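Local structure of scyllo-inosose 3-dehydrogenase (Thermotoga maritima, 3IP1) at residues 211-223 against 233-245. The protein catalyses the NAD(+)-dependent oxidation of scyllo-inosose to 3-dehydro-scyllo-inosose, probably as a step in myo-inositol degradation. Residues are numbered along the deposited sequence; the frame is centred on the assembly and turned at random.
Sequences IRPGDNVVILGGG and LKHAGASKVILSE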
loop_
_atom_site.group_PDB
_atom_site.type_symbol
_atom_site.label_atom_id
_atom_site.label_comp_id
_atom_site.label_asym_id
_atom_site.label_seq_id
_atom_site.Cartn_x
_atom_site.Cartn_y
_atom_site.Cartn_z
ATOM N N ILE A 211 0.060 -3.315 11.798
ATOM C CA ILE A 211 0.285 -4.763 11.753
ATOM C C ILE A 211 -0.972 -5.449 11.207
ATOM O O ILE A 211 -2.032 -4.828 11.062
ATOM C CB ILE A 211 0.657 -5.350 13.160
ATOM C CG1 ILE A 211 -0.428 -4.970 14.174
ATOM C CG2 ILE A 211 2.062 -4.870 13.593
ATOM C CD1 ILE A 211 -0.367 -5.657 15.487
ATOM N N ARG A 212 -0.840 -6.727 10.882
ATOM C CA ARG A 212 -2.000 -7.584 10.748
ATOM C C ARG A 212 -2.258 -8.269 12.099
ATOM O O ARG A 212 -1.311 -8.604 12.811
ATOM C CB ARG A 212 -1.745 -8.612 9.654
ATOM C CG ARG A 212 -1.588 -7.970 8.298
ATOM C CD ARG A 212 -1.664 -8.991 7.194
ATOM N NE ARG A 212 -1.612 -8.346 5.892
ATOM C CZ ARG A 212 -1.185 -8.948 4.782
ATOM N NH1 ARG A 212 -0.802 -10.226 4.800
ATOM N NH2 ARG A 212 -1.148 -8.262 3.648
ATOM N N PRO A 213 -3.539 -8.477 12.459
ATOM C CA PRO A 213 -3.859 -9.182 13.712
ATOM C C PRO A 213 -3.186 -10.548 13.763
ATOM O O PRO A 213 -3.234 -11.286 12.784
ATOM C CB PRO A 213 -5.375 -9.352 13.643
ATOM C CG PRO A 213 -5.837 -8.235 12.745
ATOM C CD PRO A 213 -4.748 -8.043 11.732
ATOM N N GLY A 214 -2.560 -10.856 14.898
ATOM C CA GLY A 214 -1.715 -12.038 15.061
ATOM C C GLY A 214 -0.211 -11.741 15.058
ATOM O O GLY A 214 0.580 -12.572 15.492
ATOM N N ASP A 215 0.191 -10.575 14.554
ATOM C CA ASP A 215 1.611 -10.187 14.512
ATOM C C ASP A 215 2.161 -9.905 15.891
ATOM O O ASP A 215 1.407 -9.576 16.790
ATOM C CB ASP A 215 1.813 -8.931 13.656
ATOM C CG ASP A 215 1.753 -9.218 12.154
ATOM O OD1 ASP A 215 1.860 -10.392 11.729
ATOM O OD2 ASP A 215 1.601 -8.253 11.386
ATOM N N ASN A 216 3.476 -10.038 16.044
ATOM C CA ASN A 216 4.171 -9.692 17.286
ATOM C C ASN A 216 4.797 -8.313 17.143
ATOM O O ASN A 216 5.231 -7.927 16.036
ATOM C CB ASN A 216 5.288 -10.689 17.599
ATOM C CG ASN A 216 4.778 -12.096 17.841
ATOM O OD1 ASN A 216 3.703 -12.292 18.404
ATOM N ND2 ASN A 216 5.565 -13.088 17.428
ATOM N N VAL A 217 4.847 -7.582 18.251
ATOM C CA VAL A 217 5.489 -6.277 18.249
ATOM C C VAL A 217 6.438 -6.152 19.440
ATOM O O VAL A 217 6.191 -6.735 20.485
ATOM C CB VAL A 217 4.460 -5.092 18.246
ATOM C CG1 VAL A 217 3.505 -5.191 17.031
ATOM C CG2 VAL A 217 3.683 -5.048 19.536
ATOM N N VAL A 218 7.510 -5.375 19.259
ATOM C CA VAL A 218 8.490 -5.096 20.305
ATOM C C VAL A 218 8.653 -3.585 20.453
ATOM O O VAL A 218 8.971 -2.880 19.494
ATOM C CB VAL A 218 9.866 -5.749 19.985
ATOM C CG1 VAL A 218 10.943 -5.286 20.963
ATOM C CG2 VAL A 218 9.749 -7.295 19.981
ATOM N N ILE A 219 8.440 -3.089 21.663
ATOM C CA ILE A 219 8.602 -1.658 21.955
ATOM C C ILE A 219 9.783 -1.438 22.906
ATOM O O ILE A 219 9.829 -1.996 24.007
ATOM C CB ILE A 219 7.305 -1.041 22.553
ATOM C CG1 ILE A 219 6.162 -1.130 21.534
ATOM C CG2 ILE A 219 7.529 0.400 22.954
ATOM C CD1 ILE A 219 4.848 -1.357 22.135
ATOM N N LEU A 220 10.722 -0.614 22.471
ATOM C CA LEU A 220 11.886 -0.276 23.271
ATOM C C LEU A 220 11.668 1.110 23.865
ATOM O O LEU A 220 11.652 2.107 23.137
ATOM C CB LEU A 220 13.155 -0.330 22.406
ATOM C CG LEU A 220 13.504 -1.713 21.817
ATOM C CD1 LEU A 220 12.887 -1.961 20.411
ATOM C CD2 LEU A 220 15.016 -1.905 21.766
ATOM N N GLY A 221 11.488 1.167 25.185
ATOM C CA GLY A 221 11.297 2.437 25.892
ATOM C C GLY A 221 9.872 2.558 26.370
ATOM O O GLY A 221 8.940 2.484 25.554
ATOM N N GLY A 222 9.700 2.734 27.684
ATOM C CA GLY A 222 8.377 2.821 28.313
ATOM C C GLY A 222 7.968 4.192 28.862
ATOM O O GLY A 222 7.240 4.280 29.863
ATOM N N GLY A 223 8.431 5.263 28.220
ATOM C CA GLY A 223 7.871 6.592 28.463
ATOM C C GLY A 223 6.462 6.662 27.874
ATOM O O GLY A 223 5.974 5.676 27.310
ATOM N N LEU A 233 -1.138 -1.029 19.927
ATOM C CA LEU A 233 -0.781 -2.241 19.217
ATOM C C LEU A 233 -1.466 -3.481 19.784
ATOM O O LEU A 233 -1.763 -4.402 19.033
ATOM C CB LEU A 233 0.737 -2.391 19.165
ATOM C CG LEU A 233 1.357 -1.362 18.205
ATOM C CD1 LEU A 233 2.906 -1.289 18.333
ATOM C CD2 LEU A 233 0.914 -1.656 16.748
ATOM N N LYS A 234 -1.745 -3.494 21.095
ATOM C CA LYS A 234 -2.620 -4.526 21.639
ATOM C C LYS A 234 -4.036 -4.388 21.071
ATOM O O LYS A 234 -4.577 -5.356 20.556
ATOM C CB LYS A 234 -2.641 -4.552 23.171
ATOM C CG LYS A 234 -3.098 -5.883 23.760
ATOM C CD LYS A 234 -2.255 -7.061 23.254
ATOM C CE LYS A 234 -2.805 -8.419 23.728
ATOM N NZ LYS A 234 -1.930 -9.558 23.292
ATOM N N HIS A 235 -4.609 -3.186 21.125
ATOM C CA HIS A 235 -5.910 -2.929 20.505
ATOM C C HIS A 235 -5.925 -3.253 19.008
ATOM O O HIS A 235 -6.981 -3.607 18.472
ATOM C CB HIS A 235 -6.420 -1.501 20.790
ATOM C CG HIS A 235 -7.126 -1.383 22.111
ATOM N ND1 HIS A 235 -6.449 -1.277 23.312
ATOM C CD2 HIS A 235 -8.445 -1.410 22.427
ATOM C CE1 HIS A 235 -7.319 -1.219 24.307
ATOM N NE2 HIS A 235 -8.535 -1.309 23.797
ATOM N N ALA A 236 -4.756 -3.178 18.364
ATOM C CA ALA A 236 -4.616 -3.474 16.935
ATOM C C ALA A 236 -4.524 -4.968 16.627
ATOM O O ALA A 236 -4.437 -5.358 15.454
ATOM C CB ALA A 236 -3.398 -2.768 16.365
ATOM N N GLY A 237 -4.491 -5.793 17.672
ATOM C CA GLY A 237 -4.535 -7.249 17.501
ATOM C C GLY A 237 -3.195 -7.960 17.555
ATOM O O GLY A 237 -3.078 -9.107 17.096
ATOM N N ALA A 238 -2.180 -7.284 18.090
ATOM C CA ALA A 238 -0.863 -7.909 18.287
ATOM C C ALA A 238 -1.003 -9.114 19.189
ATOM O O ALA A 238 -1.510 -9.012 20.320
ATOM C CB ALA A 238 0.138 -6.932 18.876
ATOM N N SER A 239 -0.556 -10.250 18.663
ATOM C CA SER A 239 -0.586 -11.509 19.385
ATOM C C SER A 239 0.253 -11.407 20.667
ATOM O O SER A 239 -0.227 -11.722 21.764
ATOM C CB SER A 239 -0.116 -12.627 18.448
ATOM O OG SER A 239 0.380 -13.733 19.152
ATOM N N LYS A 240 1.482 -10.912 20.521
ATOM C CA LYS A 240 2.358 -10.618 21.653
ATOM C C LYS A 240 2.928 -9.194 21.587
ATOM O O LYS A 240 3.523 -8.793 20.575
ATOM C CB LYS A 240 3.509 -11.619 21.718
ATOM C CG LYS A 240 3.091 -12.992 22.228
ATOM C CD LYS A 240 3.976 -14.034 21.605
ATOM C CE LYS A 240 3.595 -15.430 22.096
ATOM N NZ LYS A 240 4.349 -16.422 21.290
ATOM N N VAL A 241 2.727 -8.449 22.675
ATOM C CA VAL A 241 3.310 -7.120 22.843
ATOM C C VAL A 241 4.386 -7.217 23.932
ATOM O O VAL A 241 4.103 -7.553 25.087
ATOM C CB VAL A 241 2.246 -6.043 23.199
ATOM C CG1 VAL A 241 2.891 -4.690 23.429
ATOM C CG2 VAL A 241 1.158 -5.959 22.122
ATOM N N ILE A 242 5.619 -6.933 23.523
ATOM C CA ILE A 242 6.796 -6.995 24.381
ATOM C C ILE A 242 7.416 -5.609 24.505
ATOM O O ILE A 242 7.747 -4.961 23.485
ATOM C CB ILE A 242 7.829 -7.978 23.808
ATOM C CG1 ILE A 242 7.203 -9.368 23.680
ATOM C CG2 ILE A 242 9.095 -8.023 24.682
ATOM C CD1 ILE A 242 7.956 -10.269 22.719
ATOM N N LEU A 243 7.538 -5.147 25.750
ATOM C CA LEU A 243 8.154 -3.855 26.044
ATOM C C LEU A 243 9.459 -3.998 26.840
ATOM O O LEU A 243 9.525 -4.741 27.824
ATOM C CB LEU A 243 7.163 -2.901 26.731
ATOM C CG LEU A 243 7.761 -1.517 27.041
ATOM C CD1 LEU A 243 6.928 -0.355 26.487
ATOM C CD2 LEU A 243 7.965 -1.381 28.533
ATOM N N SER A 244 10.497 -3.299 26.383
ATOM C CA SER A 244 11.783 -3.285 27.070
ATOM C C SER A 244 12.002 -1.914 27.714
ATOM O O SER A 244 12.012 -0.894 27.016
ATOM C CB SER A 244 12.918 -3.612 26.100
ATOM O OG SER A 244 14.164 -3.639 26.788
ATOM N N GLU A 245 12.145 -1.901 29.042
ATOM C CA GLU A 245 12.258 -0.666 29.837
ATOM C C GLU A 245 12.885 -0.970 31.208
ATOM O O GLU A 245 12.406 -1.866 31.915
ATOM C CB GLU A 245 10.867 -0.025 30.024
ATOM C CG GLU A 245 10.812 1.173 30.955
ATOM C CD GLU A 245 11.821 2.268 30.589
ATOM O OE1 GLU A 245 12.588 2.685 31.483
ATOM O OE2 GLU A 245 11.868 2.696 29.415
HETATM O O HOH W 1 -4.325 -4.731 13.017
HETATM O O HOH W 2 5.182 -15.785 18.344
#
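Glu245 meets Gly222 where the pairing of 211-223 with 233-245 ends. Glu245 CB and CG both lie 3.8 Å from Gly222 N; CG is anti to the Glu245 backbone N, and a bend at chi2 (53°) brings the carboxylate to Gly222 N. Glu245 CD stands 3.6 Å from Gly222 N, and Glu245 OE2 accepts the N-H of Gly222 at 2.8 Å, on its anti side and 22° out of the carboxylate plane. OE1 instead takes the backbone N-H of Ser247. With parallel strands 216-220 and 240-244 (axes at 16°) joined by helix 224-235, this is the beta-alpha-beta unit of a Rossmann fold: Gly221 and Gly223 fit the glycine-rich turn, and Glu245 probably binds NAD(+), as in relatives. Upstream, N-H groups of Val217, Ile219 and Gly221 alternate with those of Ile242 and Ser244 in bridging the strands. On the sheet face that carries Val217, Ile219, Val241 and Leu243, Val217 CG2 meets Val241 CG2 at 3.7 Å, the two side chains lying alongside, while Leu233 of the helix reaches Val217 CG2 through CB at 4.0 Å. Gly237, the positive-phi residue of the Schellman motif ending helix 224-235, receives at its O a nearly straight bond from Gly214 N (2.9 Å).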